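Local coordinates for anthranilate-CoA ligase (Stigmatella aurantiaca, PDB 4WV3), which belongs to the AMP-binding enzymes of the ANL clan, which combine a large N-terminal domain with a smaller C-terminal one, at residues Glu61-Leu66 / Val110-Gln115; Tyr101-Cys106 / Gly126-Leu131. One frame throughout, in Å; residues are numbered along the deposited sequence.

Contact 1. Residues Glu61-Leu66 / Val110-Gln115; sequences ECVGLL and VLIVHQ
Strands 62-66 and 110-114 run side by side as a parallel pair, with segment axes 4.6 Å apart and N-to-C directions differing by 7°. V63 sends CG1, anti to its own backbone N, alongside V110 and toward the tip of I112. G64 then makes the first two backbone bonds, one to each side of L111: its N donates to V110 O at 3.0 Å, with an N-H...O angle of 159°, and its O accepts I112 N at 2.7 Å. G64 N lies in the plane of the V110 carbonyl, whereas I112 N stands 31° out of the plane of the G64 carbonyl. Because G64 has no side chain, L111 CD1 can lean over its peptide and reach 3.6 Å from G64 O. L65 turns to the face shared with V63 and I112; its CD1 meets I112 CG2 at 4.1 Å, the two side chains crossing obliquely. L66 repeats the bonding pattern around V113: L66 N donates to I112 O at 2.8 Å, nearly along the C=O axis, and L66 O accepts H114 N at 3.1 Å. The CA-H of V113 also points at L66 O. On the opposite face, which L111 shares, L66 and V113 lie side by side, with L66 CD2 4.2 Å from V113 CG2. Backbone bonds from V63 and L65 to V88 make 62-66 an interior strand between 86-89 and 110-114. Helix 71-83 covers the V63, L65 and I112 face through I80, W73 and S76, while helix 118-122 packs on L66, L111 and V113, and strand 133-137 flanks 110-114.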
ATOM      1  N   GLU A  61       9.748  11.513 -19.396  1.00 16.84           N
ATOM      2  CA  GLU A  61       9.169  12.656 -18.696  1.00 19.20           C
ATOM      3  C   GLU A  61       8.075  12.228 -17.724  1.00 19.21           C
ATOM      4  O   GLU A  61       7.332  11.281 -17.985  1.00 21.18           O
ATOM      5  CB  GLU A  61       8.622  13.682 -19.689  1.00 22.02           C
ATOM      6  CG  GLU A  61       9.693  14.419 -20.473  1.00 23.40           C
ATOM      7  CD  GLU A  61       9.110  15.432 -21.438  1.00 27.06           C
ATOM      8  OE1 GLU A  61       7.887  15.381 -21.689  1.00 29.27           O
ATOM      9  OE2 GLU A  61       9.873  16.282 -21.942  1.00 21.85           O
ATOM     10  N   CYS A  62       7.982  12.935 -16.603  1.00 20.15           N
ATOM     11  CA  CYS A  62       6.997  12.618 -15.575  1.00 15.22           C
ATOM     12  C   CYS A  62       5.650  13.269 -15.859  1.00 16.96           C
ATOM     13  O   CYS A  62       5.575  14.459 -16.163  1.00 14.02           O
ATOM     14  CB  CYS A  62       7.500  13.055 -14.198  1.00 13.07           C
ATOM     15  SG  CYS A  62       8.915  12.118 -13.592  1.00 15.60           S
ATOM     16  N   VAL A  63       4.588  12.477 -15.760  1.00 18.06           N
ATOM     17  CA  VAL A  63       3.233  12.990 -15.911  1.00 16.02           C
ATOM     18  C   VAL A  63       2.467  12.819 -14.604  1.00 13.27           C
ATOM     19  O   VAL A  63       2.418  11.726 -14.042  1.00 14.48           O
ATOM     20  CB  VAL A  63       2.473  12.274 -17.043  1.00 14.96           C
ATOM     21  CG1 VAL A  63       1.084  12.871 -17.208  1.00 13.30           C
ATOM     22  CG2 VAL A  63       3.253  12.368 -18.345  1.00 16.00           C
ATOM     23  N   GLY A  64       1.876  13.907 -14.122  1.00 13.70           N
ATOM     24  CA  GLY A  64       1.145  13.884 -12.869  1.00 14.26           C
ATOM     25  C   GLY A  64      -0.225  13.243 -12.990  1.00 16.29           C
ATOM     26  O   GLY A  64      -1.008  13.588 -13.874  1.00 15.58           O
ATOM     27  N   LEU A  65      -0.511  12.303 -12.095  1.00 18.07           N
ATOM     28  CA  LEU A  65      -1.808  11.639 -12.068  1.00 15.34           C
ATOM     29  C   LEU A  65      -2.420  11.726 -10.673  1.00 16.54           C
ATOM     30  O   LEU A  65      -2.093  10.930  -9.790  1.00 20.72           O
ATOM     31  CB  LEU A  65      -1.672  10.178 -12.502  1.00 12.14           C
ATOM     32  CG  LEU A  65      -2.951   9.338 -12.529  1.00 15.50           C
ATOM     33  CD1 LEU A  65      -4.024  10.018 -13.362  1.00 18.83           C
ATOM     34  CD2 LEU A  65      -2.661   7.941 -13.062  1.00  9.66           C
ATOM     35  N   LEU A  66      -3.304  12.699 -10.479  1.00 15.03           N
ATOM     36  CA  LEU A  66      -3.932  12.918  -9.182  1.00 18.40           C
ATOM     37  C   LEU A  66      -5.455  12.868  -9.285  1.00 19.91           C
ATOM     38  O   LEU A  66      -6.112  13.896  -9.443  1.00 17.94           O
ATOM     39  CB  LEU A  66      -3.486  14.259  -8.594  1.00 15.62           C
ATOM     40  CG  LEU A  66      -4.009  14.621  -7.202  1.00 18.75           C
ATOM     41  CD1 LEU A  66      -3.576  13.586  -6.178  1.00 17.92           C
ATOM     42  CD2 LEU A  66      -3.541  16.009  -6.801  1.00 14.95           C
ATOM     43  N   VAL A 110       2.781  18.102 -17.495  1.00 18.40           N
ATOM     44  CA  VAL A 110       1.346  17.876 -17.619  1.00 13.91           C
ATOM     45  C   VAL A 110       0.790  17.217 -16.360  1.00 16.28           C
ATOM     46  O   VAL A 110       1.388  16.285 -15.820  1.00 18.85           O
ATOM     47  CB  VAL A 110       1.024  16.996 -18.847  1.00 10.58           C
ATOM     48  CG1 VAL A 110      -0.472  16.759 -18.961  1.00 17.75           C
ATOM     49  CG2 VAL A 110       1.560  17.638 -20.117  1.00 12.02           C
ATOM     50  N   LEU A 111      -0.350  17.714 -15.888  1.00 16.93           N
ATOM     51  CA  LEU A 111      -1.022  17.126 -14.735  1.00 18.20           C
ATOM     52  C   LEU A 111      -2.437  16.681 -15.081  1.00 18.08           C
ATOM     53  O   LEU A 111      -3.228  17.454 -15.622  1.00 18.17           O
ATOM     54  CB  LEU A 111      -1.071  18.115 -13.568  1.00 14.46           C
ATOM     55  CG  LEU A 111      -1.912  17.655 -12.372  1.00 16.09           C
ATOM     56  CD1 LEU A 111      -1.267  16.462 -11.682  1.00 15.25           C
ATOM     57  CD2 LEU A 111      -2.148  18.791 -11.386  1.00 15.53           C
ATOM     58  N   ILE A 112      -2.749  15.428 -14.770  1.00 21.78           N
ATOM     59  CA  ILE A 112      -4.108  14.919 -14.909  1.00 17.20           C
ATOM     60  C   ILE A 112      -4.750  14.854 -13.529  1.00 18.72           C
ATOM     61  O   ILE A 112      -4.378  14.026 -12.699  1.00 21.57           O
ATOM     62  CB  ILE A 112      -4.127  13.528 -15.561  1.00 13.59           C
ATOM     63  CG1 ILE A 112      -3.423  13.570 -16.919  1.00 16.29           C
ATOM     64  CG2 ILE A 112      -5.556  13.034 -15.713  1.00 15.74           C
ATOM     65  CD1 ILE A 112      -3.342  12.228 -17.608  1.00 19.02           C
ATOM     66  N   VAL A 113      -5.711  15.739 -13.285  1.00 18.25           N
ATOM     67  CA  VAL A 113      -6.284  15.886 -11.952  1.00 21.86           C
ATOM     68  C   VAL A 113      -7.813  15.846 -11.985  1.00 23.96           C
ATOM     69  O   VAL A 113      -8.434  16.260 -12.963  1.00 20.02           O
ATOM     70  CB  VAL A 113      -5.791  17.199 -11.285  1.00 16.19           C
ATOM     71  CG1 VAL A 113      -6.319  18.416 -12.034  1.00 16.57           C
ATOM     72  CG2 VAL A 113      -6.181  17.251  -9.814  1.00 20.30           C
ATOM     73  N   HIS A 114      -8.415  15.324 -10.920  1.00 22.85           N
ATOM     74  CA  HIS A 114      -9.864  15.363 -10.776  1.00 25.69           C
ATOM     75  C   HIS A 114     -10.288  16.762 -10.341  1.00 27.50           C
ATOM     76  O   HIS A 114      -9.493  17.504  -9.764  1.00 28.95           O
ATOM     77  CB  HIS A 114     -10.340  14.320  -9.763  1.00 28.09           C
ATOM     78  CG  HIS A 114     -11.820  14.099  -9.776  1.00 29.49           C
ATOM     79  ND1 HIS A 114     -12.680  14.767  -8.932  1.00 28.89           N
ATOM     80  CD2 HIS A 114     -12.593  13.291 -10.539  1.00 20.29           C
ATOM     81  CE1 HIS A 114     -13.920  14.377  -9.170  1.00 31.58           C
ATOM     82  NE2 HIS A 114     -13.894  13.482 -10.141  1.00 33.66           N
ATOM     83  N   GLN A 115     -11.538  17.119 -10.615  1.00 31.34           N
ATOM     84  CA  GLN A 115     -12.021  18.473 -10.360  1.00 28.53           C
ATOM     85  C   GLN A 115     -12.063  18.847  -8.875  1.00 27.49           C
ATOM     86  O   GLN A 115     -11.984  20.025  -8.529  1.00 33.15           O
ATOM     87  CB  GLN A 115     -13.398  18.684 -10.997  1.00 24.47           C
ATOM     88  CG  GLN A 115     -14.508  17.840 -10.387  1.00 40.89           C
ATOM     89  CD  GLN A 115     -15.850  18.074 -11.055  1.00 47.85           C
ATOM     90  OE1 GLN A 115     -15.920  18.590 -12.170  1.00 50.36           O
ATOM     91  NE2 GLN A 115     -16.925  17.697 -10.371  1.00 45.00           N
TER

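Contact 2. Residues Tyr101-Cys106 / Gly126-Leu131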
ATOM      1  N   TYR A 101       5.547  20.327  -3.725  1.00 16.58           N
ATOM      2  CA  TYR A 101       6.845  19.665  -3.658  1.00 17.94           C
ATOM      3  C   TYR A 101       6.955  18.564  -4.705  1.00 18.35           C
ATOM      4  O   TYR A 101       7.938  18.495  -5.441  1.00 19.11           O
ATOM      5  CB  TYR A 101       7.089  19.081  -2.265  1.00 18.68           C
ATOM      6  CG  TYR A 101       8.335  18.226  -2.181  1.00 23.42           C
ATOM      7  CD1 TYR A 101       9.592  18.807  -2.063  1.00 22.38           C
ATOM      8  CD2 TYR A 101       8.256  16.839  -2.222  1.00 16.99           C
ATOM      9  CE1 TYR A 101      10.734  18.031  -1.987  1.00 24.62           C
ATOM     10  CE2 TYR A 101       9.393  16.055  -2.149  1.00 27.46           C
ATOM     11  CZ  TYR A 101      10.629  16.656  -2.031  1.00 28.10           C
ATOM     12  OH  TYR A 101      11.764  15.881  -1.956  1.00 35.50           O
ATOM     13  N   ILE A 102       5.942  17.707  -4.761  1.00 17.48           N
ATOM     14  CA  ILE A 102       5.934  16.573  -5.680  1.00 18.76           C
ATOM     15  C   ILE A 102       6.039  17.000  -7.142  1.00 13.64           C
ATOM     16  O   ILE A 102       6.905  16.522  -7.874  1.00 15.38           O
ATOM     17  CB  ILE A 102       4.672  15.703  -5.488  1.00 16.71           C
ATOM     18  CG1 ILE A 102       4.700  15.025  -4.117  1.00 11.49           C
ATOM     19  CG2 ILE A 102       4.565  14.662  -6.591  1.00 12.90           C
ATOM     20  CD1 ILE A 102       3.462  14.214  -3.811  1.00 14.34           C
ATOM     21  N   LEU A 103       5.164  17.909  -7.557  1.00 14.74           N
ATOM     22  CA  LEU A 103       5.114  18.346  -8.949  1.00 16.73           C
ATOM     23  C   LEU A 103       6.386  19.066  -9.392  1.00 17.62           C
ATOM     24  O   LEU A 103       6.779  18.985 -10.556  1.00 19.66           O
ATOM     25  CB  LEU A 103       3.888  19.228  -9.192  1.00 14.86           C
ATOM     26  CG  LEU A 103       2.544  18.525  -8.998  1.00 16.88           C
ATOM     27  CD1 LEU A 103       1.389  19.457  -9.323  1.00 17.71           C
ATOM     28  CD2 LEU A 103       2.477  17.262  -9.845  1.00 13.82           C
ATOM     29  N   ARG A 104       7.026  19.766  -8.462  1.00 17.05           N
ATOM     30  CA  ARG A 104       8.268  20.467  -8.761  1.00 14.25           C
ATOM     31  C   ARG A 104       9.437  19.489  -8.806  1.00 15.17           C
ATOM     32  O   ARG A 104      10.358  19.638  -9.607  1.00 17.56           O
ATOM     33  CB  ARG A 104       8.542  21.546  -7.715  1.00 20.10           C
ATOM     34  CG  ARG A 104       9.741  22.428  -8.031  1.00 24.90           C
ATOM     35  CD  ARG A 104      10.223  23.175  -6.800  1.00 18.42           C
ATOM     36  NE  ARG A 104       9.123  23.790  -6.063  1.00 31.10           N
ATOM     37  CZ  ARG A 104       8.605  24.980  -6.347  1.00 37.13           C
ATOM     38  NH1 ARG A 104       9.083  25.689  -7.360  1.00 39.50           N
ATOM     39  NH2 ARG A 104       7.605  25.459  -5.622  1.00 37.18           N
ATOM     40  N   ASP A 105       9.387  18.484  -7.937  1.00 14.38           N
ATOM     41  CA  ASP A 105      10.473  17.519  -7.809  1.00 17.16           C
ATOM     42  C   ASP A 105      10.572  16.593  -9.019  1.00 16.74           C
ATOM     43  O   ASP A 105      11.653  16.108  -9.350  1.00 18.19           O
ATOM     44  CB  ASP A 105      10.311  16.705  -6.522  1.00 17.12           C
ATOM     45  CG  ASP A 105      11.499  15.805  -6.244  1.00 18.76           C
ATOM     46  OD1 ASP A 105      12.589  16.332  -5.936  1.00 15.19           O
ATOM     47  OD2 ASP A 105      11.337  14.570  -6.319  1.00 20.79           O
ATOM     48  N   CYS A 106       9.445  16.354  -9.683  1.00 17.56           N
ATOM     49  CA  CYS A 106       9.435  15.487 -10.858  1.00 18.77           C
ATOM     50  C   CYS A 106       9.335  16.281 -12.162  1.00 22.27           C
ATOM     51  O   CYS A 106       9.282  15.698 -13.246  1.00 26.54           O
ATOM     52  CB  CYS A 106       8.310  14.450 -10.767  1.00 20.07           C
ATOM     53  SG  CYS A 106       6.633  15.121 -10.848  1.00 24.63           S
ATOM     54  N   GLY A 126       1.361  29.040  -9.539  1.00 34.21           N
ATOM     55  CA  GLY A 126       2.443  29.972  -9.800  1.00 32.03           C
ATOM     56  C   GLY A 126       3.812  29.433  -9.431  1.00 41.20           C
ATOM     57  O   GLY A 126       4.816  29.809 -10.037  1.00 46.53           O
ATOM     58  N   ASN A 127       3.855  28.548  -8.441  1.00 33.46           N
ATOM     59  CA  ASN A 127       5.117  27.987  -7.973  1.00 33.57           C
ATOM     60  C   ASN A 127       5.555  26.763  -8.773  1.00 32.04           C
ATOM     61  O   ASN A 127       6.469  26.043  -8.370  1.00 30.31           O
ATOM     62  CB  ASN A 127       5.028  27.633  -6.487  1.00 37.14           C
ATOM     63  CG  ASN A 127       4.509  28.781  -5.648  1.00 39.01           C
ATOM     64  OD1 ASN A 127       3.726  29.605  -6.121  1.00 37.22           O
ATOM     65  ND2 ASN A 127       4.945  28.845  -4.395  1.00 38.00           N
ATOM     66  N   LEU A 128       4.900  26.533  -9.904  1.00 29.68           N
ATOM     67  CA  LEU A 128       5.225  25.402 -10.765  1.00 23.94           C
ATOM     68  C   LEU A 128       5.530  25.879 -12.180  1.00 26.54           C
ATOM     69  O   LEU A 128       4.657  25.860 -13.048  1.00 22.05           O
ATOM     70  CB  LEU A 128       4.075  24.397 -10.780  1.00 20.73           C
ATOM     71  CG  LEU A 128       3.696  23.830  -9.411  1.00 24.49           C
ATOM     72  CD1 LEU A 128       2.478  22.930  -9.520  1.00 23.19           C
ATOM     73  CD2 LEU A 128       4.871  23.080  -8.800  1.00 20.59           C
ATOM     74  N   PRO A 129       6.780  26.306 -12.416  1.00 29.54           N
ATOM     75  CA  PRO A 129       7.204  26.899 -13.688  1.00 28.79           C
ATOM     76  C   PRO A 129       7.199  25.905 -14.845  1.00 25.10           C
ATOM     77  O   PRO A 129       7.091  26.316 -16.000  1.00 25.80           O
ATOM     78  CB  PRO A 129       8.636  27.360 -13.395  1.00 32.65           C
ATOM     79  CG  PRO A 129       9.101  26.464 -12.301  1.00 28.18           C
ATOM     80  CD  PRO A 129       7.890  26.213 -11.452  1.00 32.34           C
ATOM     81  N   MET A 130       7.315  24.617 -14.541  1.00 27.32           N
ATOM     82  CA  MET A 130       7.356  23.596 -15.582  1.00 22.73           C
ATOM     83  C   MET A 130       5.968  23.096 -15.971  1.00 23.23           C
ATOM     84  O   MET A 130       5.768  22.601 -17.080  1.00 21.47           O
ATOM     85  CB  MET A 130       8.240  22.421 -15.154  1.00 25.78           C
ATOM     86  CG  MET A 130       9.720  22.757 -15.069  1.00 26.31           C
ATOM     87  SD  MET A 130      10.365  23.437 -16.609  1.00 51.33           S
ATOM     88  CE  MET A 130       9.921  22.144 -17.768  1.00 31.92           C
ATOM     89  N   LEU A 131       5.013  23.227 -15.056  1.00 22.41           N
ATOM     90  CA  LEU A 131       3.650  22.768 -15.309  1.00 22.30           C
ATOM     91  C   LEU A 131       2.964  23.638 -16.358  1.00 23.36           C
ATOM     92  O   LEU A 131       2.652  24.800 -16.104  1.00 21.97           O
ATOM     93  CB  LEU A 131       2.836  22.755 -14.012  1.00 17.61           C
ATOM     94  CG  LEU A 131       1.444  22.126 -14.095  1.00 27.78           C
ATOM     95  CD1 LEU A 131       1.524  20.713 -14.658  1.00 11.97           C
ATOM     96  CD2 LEU A 131       0.772  22.120 -12.731  1.00 17.51           C
TER
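R104, near the C-terminal end of helix 96-105, lies along the loop 126-131 with two different kinds of surface. Its CB rests against the CD2 methyl of L128 at 4.1 Å. CG is anti to the backbone N (chi1 -174°), and the chain stays extended through CD before bending at chi3 (-47°), which brings the guanidinium back over the backbone of N127. NE is the most distant atom of the group from N127 O, whereas CZ comes to 3.1 Å from that oxygen. NH1 is 2.8 Å and NH2 3.0 Å from N127 O, yet the carbonyl oxygen sits over the guanidinium face, where the N-H directions are poorly aligned for hydrogen bonding. NH2 also passes N127 CB at 3.5 Å, with the guanidinium and side-chain amide planes 55° apart. The preceding residue, L103, faces the interior and crosses L128 obliquely: L103 CD1 touches L128 CD1 at 3.6 Å, and L103 CB is 4.0 Å from each of the two L128 methyls. L131 CD2 meets the same L103 CD1 more loosely. The buried leucines thus supply the apolar hold, and the arginine runs along the solvent-exposed side of the contact. There its NH2 is salt-bridged to E100 on the preceding helical turn, so the charge is met within its own helix, and what joins helix to loop is chiefly apolar.

In the fold
Along the chain the segments alternate: 61-66, 101-106, 110-115, then 126-131. Contact 1 joins two neighbouring strands of the five-stranded parallel sheet; contact 2, its centre about 11 Å from that of contact 1, joins helix 96-105 to the loop entering strand 133-137. That helix is the connection of a right-handed beta-alpha-beta crossover from strand 86-89 to 110-114, passing over 62-66. L111 ties the two contacts together, its CD2 lying 4.1 Å from L103 CD1 and its N 3.7 Å from L131 CD1. Helix, loop and sheet therefore share one apolar layer within the AMP-binding family region, and none of the four segments lines the ligand pocket.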